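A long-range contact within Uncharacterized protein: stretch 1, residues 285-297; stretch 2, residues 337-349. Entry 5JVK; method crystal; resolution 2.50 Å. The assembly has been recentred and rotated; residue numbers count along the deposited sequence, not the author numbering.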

# COMPACT_ATOMS: atom_id res chain seq x y z
N TYR A 285 -16.04 2.70 8.73
CA TYR A 285 -16.34 1.95 7.51
C TYR A 285 -15.17 2.04 6.53
O TYR A 285 -14.28 2.86 6.70
CB TYR A 285 -17.64 2.44 6.85
CG TYR A 285 -17.58 3.83 6.23
CD1 TYR A 285 -17.34 4.00 4.86
CD2 TYR A 285 -17.79 4.96 7.01
CE1 TYR A 285 -17.30 5.27 4.30
CE2 TYR A 285 -17.75 6.23 6.45
CZ TYR A 285 -17.51 6.38 5.10
OH TYR A 285 -17.47 7.65 4.57
N SER A 286 -15.19 1.17 5.52
CA SER A 286 -14.13 1.11 4.53
C SER A 286 -14.63 1.33 3.10
O SER A 286 -15.78 1.01 2.78
CB SER A 286 -13.38 -0.22 4.62
OG SER A 286 -14.24 -1.31 4.36
N ILE A 287 -13.74 1.86 2.26
CA ILE A 287 -13.99 2.05 0.83
C ILE A 287 -12.85 1.46 -0.00
O ILE A 287 -11.71 1.38 0.46
CB ILE A 287 -14.18 3.54 0.46
CG1 ILE A 287 -12.99 4.40 0.93
CG2 ILE A 287 -15.47 4.07 1.06
CD1 ILE A 287 -12.85 5.69 0.17
N HIS A 288 -13.17 1.06 -1.23
CA HIS A 288 -12.20 0.56 -2.20
C HIS A 288 -12.22 1.47 -3.44
O HIS A 288 -12.66 1.04 -4.51
CB HIS A 288 -12.54 -0.89 -2.60
CG HIS A 288 -12.24 -1.91 -1.55
ND1 HIS A 288 -12.31 -3.26 -1.80
CD2 HIS A 288 -11.86 -1.79 -0.25
CE1 HIS A 288 -12.00 -3.93 -0.70
NE2 HIS A 288 -11.72 -3.07 0.25
N PRO A 289 -11.76 2.72 -3.30
CA PRO A 289 -11.96 3.71 -4.37
C PRO A 289 -10.95 3.56 -5.52
O PRO A 289 -10.07 4.40 -5.70
CB PRO A 289 -11.77 5.03 -3.63
CG PRO A 289 -10.69 4.72 -2.64
CD PRO A 289 -10.99 3.31 -2.18
N TYR A 290 -11.10 2.49 -6.30
CA TYR A 290 -10.22 2.24 -7.44
C TYR A 290 -10.48 3.27 -8.54
O TYR A 290 -11.61 3.44 -8.98
CB TYR A 290 -10.41 0.83 -8.00
CG TYR A 290 -9.74 -0.26 -7.18
CD1 TYR A 290 -8.42 -0.61 -7.41
CD2 TYR A 290 -10.44 -0.97 -6.20
CE1 TYR A 290 -7.80 -1.62 -6.69
CE2 TYR A 290 -9.83 -1.98 -5.46
CZ TYR A 290 -8.50 -2.30 -5.72
OH TYR A 290 -7.87 -3.29 -5.00
N MET A 291 -9.41 3.95 -8.98
CA MET A 291 -9.48 4.92 -10.06
C MET A 291 -8.69 4.49 -11.30
O MET A 291 -8.56 5.25 -12.25
CB MET A 291 -8.95 6.26 -9.57
CG MET A 291 -9.73 6.84 -8.40
SD MET A 291 -8.74 7.96 -7.41
CE MET A 291 -9.76 8.06 -5.94
N ALA A 292 -8.19 3.25 -11.30
CA ALA A 292 -7.33 2.76 -12.38
C ALA A 292 -8.12 2.57 -13.69
O ALA A 292 -9.26 2.10 -13.64
CB ALA A 292 -6.68 1.44 -11.97
N PRO A 293 -7.53 2.90 -14.84
CA PRO A 293 -6.12 3.27 -15.00
C PRO A 293 -5.82 4.78 -14.94
O PRO A 293 -4.75 5.20 -15.39
CB PRO A 293 -5.81 2.74 -16.40
CG PRO A 293 -7.08 2.97 -17.15
CD PRO A 293 -8.21 2.85 -16.15
N ASN A 294 -6.72 5.58 -14.37
CA ASN A 294 -6.59 7.05 -14.39
C ASN A 294 -5.72 7.54 -13.24
O ASN A 294 -5.42 6.79 -12.31
CB ASN A 294 -7.96 7.71 -14.31
CG ASN A 294 -8.91 7.22 -15.37
OD1 ASN A 294 -9.91 6.57 -15.08
ND2 ASN A 294 -8.60 7.52 -16.62
N THR A 295 -5.33 8.82 -13.30
CA THR A 295 -4.54 9.44 -12.24
C THR A 295 -5.35 9.52 -10.94
O THR A 295 -6.58 9.55 -10.97
CB THR A 295 -4.10 10.88 -12.59
OG1 THR A 295 -5.25 11.72 -12.74
CG2 THR A 295 -3.27 10.91 -13.87
N PRO A 296 -4.66 9.58 -9.78
CA PRO A 296 -5.36 9.90 -8.54
C PRO A 296 -5.75 11.38 -8.44
O PRO A 296 -6.63 11.72 -7.67
CB PRO A 296 -4.33 9.54 -7.46
CG PRO A 296 -3.02 9.75 -8.13
CD PRO A 296 -3.23 9.32 -9.56
N ASP A 297 -5.08 12.24 -9.21
CA ASP A 297 -5.37 13.68 -9.23
C ASP A 297 -6.77 13.95 -9.77
O ASP A 297 -7.57 14.63 -9.11
CB ASP A 297 -4.36 14.43 -10.11
CG ASP A 297 -2.92 14.26 -9.64
OD1 ASP A 297 -2.26 15.27 -9.31
OD2 ASP A 297 -2.44 13.10 -9.61
N TRP A 337 -11.63 4.04 6.42
CA TRP A 337 -10.44 3.24 6.12
C TRP A 337 -10.39 2.90 4.63
O TRP A 337 -11.31 2.27 4.12
CB TRP A 337 -10.45 1.97 6.96
CG TRP A 337 -10.35 2.25 8.42
CD1 TRP A 337 -11.35 2.67 9.25
CD2 TRP A 337 -9.17 2.14 9.23
NE1 TRP A 337 -10.87 2.83 10.53
CE2 TRP A 337 -9.54 2.51 10.55
CE3 TRP A 337 -7.85 1.76 8.98
CZ2 TRP A 337 -8.62 2.51 11.61
CZ3 TRP A 337 -6.94 1.77 10.03
CH2 TRP A 337 -7.33 2.14 11.33
N VAL A 338 -9.32 3.31 3.95
CA VAL A 338 -9.16 2.99 2.52
C VAL A 338 -8.47 1.63 2.43
O VAL A 338 -7.26 1.55 2.21
CB VAL A 338 -8.40 4.11 1.78
CG1 VAL A 338 -8.34 3.83 0.28
CG2 VAL A 338 -9.05 5.46 2.06
N THR A 339 -9.25 0.58 2.60
CA THR A 339 -8.71 -0.78 2.77
C THR A 339 -8.22 -1.44 1.48
O THR A 339 -7.51 -2.43 1.54
CB THR A 339 -9.72 -1.71 3.49
OG1 THR A 339 -10.93 -1.80 2.73
CG2 THR A 339 -10.02 -1.18 4.89
N GLU A 340 -8.59 -0.89 0.32
CA GLU A 340 -7.91 -1.20 -0.94
C GLU A 340 -7.87 0.03 -1.85
O GLU A 340 -8.88 0.70 -2.05
CB GLU A 340 -8.60 -2.33 -1.71
CG GLU A 340 -8.57 -3.70 -1.05
CD GLU A 340 -9.15 -4.80 -1.92
OE1 GLU A 340 -9.34 -4.60 -3.14
OE2 GLU A 340 -9.45 -5.88 -1.38
N ILE A 341 -6.68 0.31 -2.38
CA ILE A 341 -6.55 1.20 -3.53
C ILE A 341 -5.29 0.77 -4.27
O ILE A 341 -4.30 0.38 -3.65
CB ILE A 341 -6.51 2.69 -3.11
CG1 ILE A 341 -6.51 3.60 -4.35
CG2 ILE A 341 -5.31 3.01 -2.23
CD1 ILE A 341 -6.75 5.06 -4.05
N GLY A 342 -5.33 0.81 -5.60
CA GLY A 342 -4.18 0.40 -6.38
C GLY A 342 -4.33 0.54 -7.88
O GLY A 342 -5.43 0.76 -8.39
N TRP A 343 -3.20 0.42 -8.57
CA TRP A 343 -3.12 0.40 -10.02
C TRP A 343 -2.29 -0.81 -10.41
O TRP A 343 -1.44 -1.26 -9.63
CB TRP A 343 -2.47 1.68 -10.54
CG TRP A 343 -3.33 2.91 -10.41
CD1 TRP A 343 -4.04 3.51 -11.39
CD2 TRP A 343 -3.55 3.69 -9.23
NE1 TRP A 343 -4.70 4.61 -10.92
CE2 TRP A 343 -4.42 4.75 -9.58
CE3 TRP A 343 -3.10 3.61 -7.91
CZ2 TRP A 343 -4.85 5.71 -8.67
CZ3 TRP A 343 -3.53 4.55 -6.99
CH2 TRP A 343 -4.40 5.60 -7.38
N ASN A 344 -2.52 -1.33 -11.61
CA ASN A 344 -1.86 -2.56 -12.08
C ASN A 344 -1.06 -2.32 -13.35
O ASN A 344 -1.37 -1.41 -14.13
CB ASN A 344 -2.89 -3.68 -12.31
CG ASN A 344 -3.91 -3.33 -13.37
OD1 ASN A 344 -3.64 -3.43 -14.57
ND2 ASN A 344 -5.10 -2.94 -12.94
N SER A 345 -0.04 -3.15 -13.56
CA SER A 345 0.86 -3.04 -14.72
C SER A 345 0.30 -3.60 -16.05
O SER A 345 1.00 -3.57 -17.06
CB SER A 345 2.21 -3.69 -14.42
OG SER A 345 2.83 -3.06 -13.30
N THR A 346 -0.94 -4.10 -16.06
CA THR A 346 -1.61 -4.49 -17.30
C THR A 346 -2.18 -3.26 -18.02
O THR A 346 -1.92 -3.07 -19.22
CB THR A 346 -2.74 -5.52 -17.06
OG1 THR A 346 -2.19 -6.69 -16.45
CG2 THR A 346 -3.42 -5.91 -18.37
N THR A 347 -2.93 -2.43 -17.30
CA THR A 347 -3.55 -1.22 -17.86
C THR A 347 -2.76 0.08 -17.62
O THR A 347 -3.17 1.15 -18.09
CB THR A 347 -4.99 -1.03 -17.34
OG1 THR A 347 -4.98 -0.92 -15.92
CG2 THR A 347 -5.87 -2.20 -17.76
N ASN A 348 -1.65 -0.00 -16.89
CA ASN A 348 -0.69 1.10 -16.78
C ASN A 348 0.73 0.61 -16.99
O ASN A 348 1.02 -0.58 -16.83
CB ASN A 348 -0.79 1.78 -15.41
CG ASN A 348 -1.97 2.73 -15.31
OD1 ASN A 348 -2.05 3.73 -16.03
ND2 ASN A 348 -2.88 2.46 -14.39
N LEU A 349 1.62 1.54 -17.34
CA LEU A 349 3.05 1.28 -17.37
C LEU A 349 3.53 1.06 -15.93
O LEU A 349 2.90 1.54 -14.99
CB LEU A 349 3.80 2.47 -17.98
CG LEU A 349 3.47 2.89 -19.41
CD1 LEU A 349 4.07 4.26 -19.72
CD2 LEU A 349 3.97 1.85 -20.41
O HOH W 1 -6.83 3.23 -8.09

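The two stretches meet as neighbouring parallel β-strands and also through side chains and a bridging water; together they bury 900 Å² of surface. The backbone pairing centres on Trp337, which bonds to the residues flanking Ser286: its N donates to Tyr285 O (2.9 Å), and its O accepts from Ile287 N (3.1 Å), the alternation expected of a parallel bridge. Trp337 O also lies 3.1 Å from Ser286 CA, a CA-H...O contact. Further along, the pairing loosens, and Thr339 N reaches Ile287 O (3.4 Å) only in a weak, bent bond.

Polar side chains take over where the regular pairing fades. His288 NE2 donates to Thr339 OG1 (2.9 Å) in the plane of the imidazole, while Glu340 CB sits 3.6 Å from the centroid of the His288 ring, almost directly above its face. The extended Glu340 side chain thus covers the ring with its aliphatic part and carries its carboxylate onward to Tyr290, whose OH donates to Glu340 OE1 (2.7 Å). The other carboxylate oxygen, OE2, is satisfied elsewhere in the structure. Farther along, a water joins the backbones, accepting from Met291 N (2.8 Å from its oxygen) and donating to Gly342 O (2.9 Å).

Apolar contacts complete the join. Pro289 packs its CD against Val338 CG1 (3.7 Å) and its CG against Ile341 CD1 (4.2 Å), so that the compact proline ring touches both branched side chains. Trp343, the residue most covered by the opposing stretch, combines both kinds of interaction: its NE1 donates to Asn294 O (2.7 Å), giving the buried indole nitrogen a backbone acceptor, and its carbon atoms meet Ala292 CB at CD1 (3.4 Å), Met291 CB at CZ2 (4.2 Å) and Pro296 CB at CH2 (3.9 Å). Ala292 CB, which points toward the other stretch, makes the closest of these three carbon contacts.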